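Local coordinates for protein Rv3303c-lpdA (Mycobacterium tuberculosis, PDB 1XDI) that reduces quinones such as menadione with NADH or NADPH, as an FAD-dependent homotetrameric member of the flavoprotein disulfide reductase family, at the interface of chains A and B. Numbering follows the deposited sequence. Chains: chain A/B, Rv3303c-lpdA.

The interface of chains A and B. Residues chain A 429, 438, 443, 445-448, 458; chain B 353, 428, 431-432, 435-436.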
loop_
_atom_site.group_PDB
_atom_site.type_symbol
_atom_site.label_atom_id
_atom_site.label_comp_id
_atom_site.label_asym_id
_atom_site.label_seq_id
_atom_site.Cartn_x
_atom_site.Cartn_y
_atom_site.Cartn_z
ATOM N N PRO A 429 -16.314 -3.323 4.658
ATOM C CA PRO A 429 -14.922 -3.311 5.106
ATOM C C PRO A 429 -14.152 -4.466 4.470
ATOM O O PRO A 429 -13.073 -4.271 3.925
ATOM C CB PRO A 429 -15.044 -3.490 6.588
ATOM C CG PRO A 429 -16.381 -2.837 6.878
ATOM C CD PRO A 429 -17.251 -3.275 5.784
ATOM N N ILE A 438 -5.586 -5.508 1.497
ATOM C CA ILE A 438 -5.244 -5.070 2.817
ATOM C C ILE A 438 -4.873 -6.316 3.639
ATOM O O ILE A 438 -5.316 -7.432 3.395
ATOM C CB ILE A 438 -6.392 -4.259 3.388
ATOM C CG1 ILE A 438 -6.638 -3.085 2.429
ATOM C CG2 ILE A 438 -6.089 -3.821 4.824
ATOM C CD1 ILE A 438 -7.374 -1.869 3.030
ATOM N N LEU A 443 -5.675 -4.982 9.013
ATOM C CA LEU A 443 -7.032 -4.782 9.391
ATOM C C LEU A 443 -7.134 -4.728 10.894
ATOM O O LEU A 443 -7.861 -3.906 11.437
ATOM C CB LEU A 443 -7.866 -5.910 8.805
ATOM C CG LEU A 443 -9.366 -5.747 8.711
ATOM C CD1 LEU A 443 -9.784 -4.292 8.608
ATOM C CD2 LEU A 443 -9.785 -6.539 7.473
ATOM N N GLN A 445 -5.297 -3.618 13.205
ATOM C CA GLN A 445 -4.890 -2.408 13.889
ATOM C C GLN A 445 -5.929 -1.316 13.837
ATOM O O GLN A 445 -5.732 -0.246 14.466
ATOM C CB GLN A 445 -3.670 -1.846 13.255
ATOM C CG GLN A 445 -2.425 -2.603 13.495
ATOM C CD GLN A 445 -1.324 -1.804 12.926
ATOM O OE1 GLN A 445 -0.973 -0.738 13.478
ATOM N NE2 GLN A 445 -0.806 -2.241 11.773
ATOM N N THR A 446 -6.998 -1.553 13.069
ATOM C CA THR A 446 -8.042 -0.574 12.953
ATOM C C THR A 446 -8.849 -0.653 14.203
ATOM O O THR A 446 -9.310 -1.718 14.601
ATOM C CB THR A 446 -8.907 -0.846 11.723
ATOM O OG1 THR A 446 -8.034 -1.050 10.604
ATOM C CG2 THR A 446 -9.786 0.353 11.390
ATOM N N LEU A 447 -8.999 0.485 14.858
ATOM C CA LEU A 447 -9.776 0.568 16.100
ATOM C C LEU A 447 -11.256 0.561 15.806
ATOM O O LEU A 447 -11.884 1.619 15.798
ATOM C CB LEU A 447 -9.420 1.856 16.815
ATOM C CG LEU A 447 -7.904 1.970 17.010
ATOM C CD1 LEU A 447 -7.528 3.268 17.684
ATOM C CD2 LEU A 447 -7.445 0.766 17.866
ATOM N N ALA A 448 -11.825 -0.605 15.536
ATOM C CA ALA A 448 -13.246 -0.645 15.270
ATOM C C ALA A 448 -13.883 -0.174 16.575
ATOM O O ALA A 448 -13.175 -0.116 17.576
ATOM C CB ALA A 448 -13.656 -2.024 14.967
ATOM N N THR A 458 -12.611 -7.216 13.106
ATOM C CA THR A 458 -11.216 -6.953 13.342
ATOM C C THR A 458 -10.585 -8.084 14.170
ATOM O O THR A 458 -9.392 -8.313 14.061
ATOM C CB THR A 458 -10.991 -5.559 13.957
ATOM O OG1 THR A 458 -11.700 -5.457 15.179
ATOM C CG2 THR A 458 -11.499 -4.470 13.034
ATOM N N ALA B 353 -12.142 5.214 16.193
ATOM C CA ALA B 353 -13.505 5.418 15.762
ATOM C C ALA B 353 -14.320 5.609 17.067
ATOM O O ALA B 353 -14.341 4.737 17.917
ATOM C CB ALA B 353 -14.013 4.194 14.992
ATOM N N LEU B 428 -16.569 1.681 10.538
ATOM C CA LEU B 428 -15.407 0.804 10.383
ATOM C C LEU B 428 -14.629 1.023 9.112
ATOM O O LEU B 428 -13.421 1.281 9.172
ATOM C CB LEU B 428 -15.750 -0.673 10.497
ATOM C CG LEU B 428 -14.511 -1.588 10.398
ATOM C CD1 LEU B 428 -13.292 -1.055 11.075
ATOM C CD2 LEU B 428 -14.869 -2.866 11.014
ATOM N N ALA B 431 -12.700 4.019 9.106
ATOM C CA ALA B 431 -11.579 3.882 10.022
ATOM C C ALA B 431 -10.375 3.179 9.361
ATOM O O ALA B 431 -9.275 3.682 9.452
ATOM C CB ALA B 431 -12.010 3.132 11.308
ATOM N N VAL B 432 -10.572 2.050 8.681
ATOM C CA VAL B 432 -9.471 1.337 8.065
ATOM C C VAL B 432 -8.831 2.180 7.003
ATOM O O VAL B 432 -7.604 2.119 6.818
ATOM C CB VAL B 432 -9.913 -0.092 7.522
ATOM C CG1 VAL B 432 -11.382 -0.275 7.739
ATOM C CG2 VAL B 432 -9.516 -0.337 6.091
ATOM N N GLN B 435 -6.713 4.670 8.906
ATOM C CA GLN B 435 -5.663 3.854 9.530
ATOM C C GLN B 435 -4.651 3.221 8.590
ATOM O O GLN B 435 -3.560 2.912 9.037
ATOM C CB GLN B 435 -6.320 2.745 10.355
ATOM C CG GLN B 435 -5.402 1.658 10.892
ATOM C CD GLN B 435 -4.524 2.133 12.038
ATOM O OE1 GLN B 435 -4.977 2.860 12.917
ATOM N NE2 GLN B 435 -3.266 1.697 12.049
ATOM N N ASN B 436 -5.002 3.018 7.319
ATOM C CA ASN B 436 -4.107 2.408 6.338
ATOM C C ASN B 436 -3.900 3.293 5.065
ATOM O O ASN B 436 -3.633 2.775 3.977
ATOM C CB ASN B 436 -4.680 1.062 5.896
ATOM C CG ASN B 436 -4.863 0.093 7.034
ATOM O OD1 ASN B 436 -3.967 -0.689 7.347
ATOM N ND2 ASN B 436 -6.028 0.135 7.671
HETATM O O HOH W 1 -12.231 3.032 18.499
HETATM O O HOH W 2 -7.837 2.494 13.439
#
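Apolar packing carries most of this patch of the subunit interface, and A:Thr446 is at its centre. Threonine suits the place by offering a methyl to the partner and a hydroxyl to its own chain. Chi1 of -49° sets OG1 beside the backbone N and leaves CG2 anti to it, pointing onto one face of helix 423-435 of chain B, 3.6 Å from CB of B:Ala431. The small alanine lets the methyl approach the helix backbone, while branched B:Val432 and B:Leu428 flank it. B:Leu428, with CG anti to its own N, sends CD1 to 3.8 Å from A:Thr446 CG2 and towards CB of A:Ala448; its CG lies obliquely beside A:Pro429 CG. On the far flank, B:Val432 CG2 obliquely meets CD1 of A:Ile438 at 4.0 Å.

Two hydrogen bonds stay within a chain. A:Thr446 OG1 donates to A:Leu443 O (3.0 Å) from above the carbonyl plane, which helps hold its rotamer. B:Asn436 ND2 turns back to B:Val432 O (2.7 Å), nearly straight and on a lone pair, tying off the helix end.

Water joins the chains. B:Gln435, bent at chi2 (73°), packs its methylene CG over A:Thr446 CA (4.0 Å), while its long chain carries OE1 to 2.9 Å from a water that A:Leu447 N also holds. It crosses A:Gln445, amide planes 59° apart, without direct bonding. A second water bridges A:Leu447 O and B:Ala353 O.

The loop after helix 440-444 of chain A thus lies across helix 423-435 of chain B, within the dimerisation domains, and the two-fold axis repeats the arrangement.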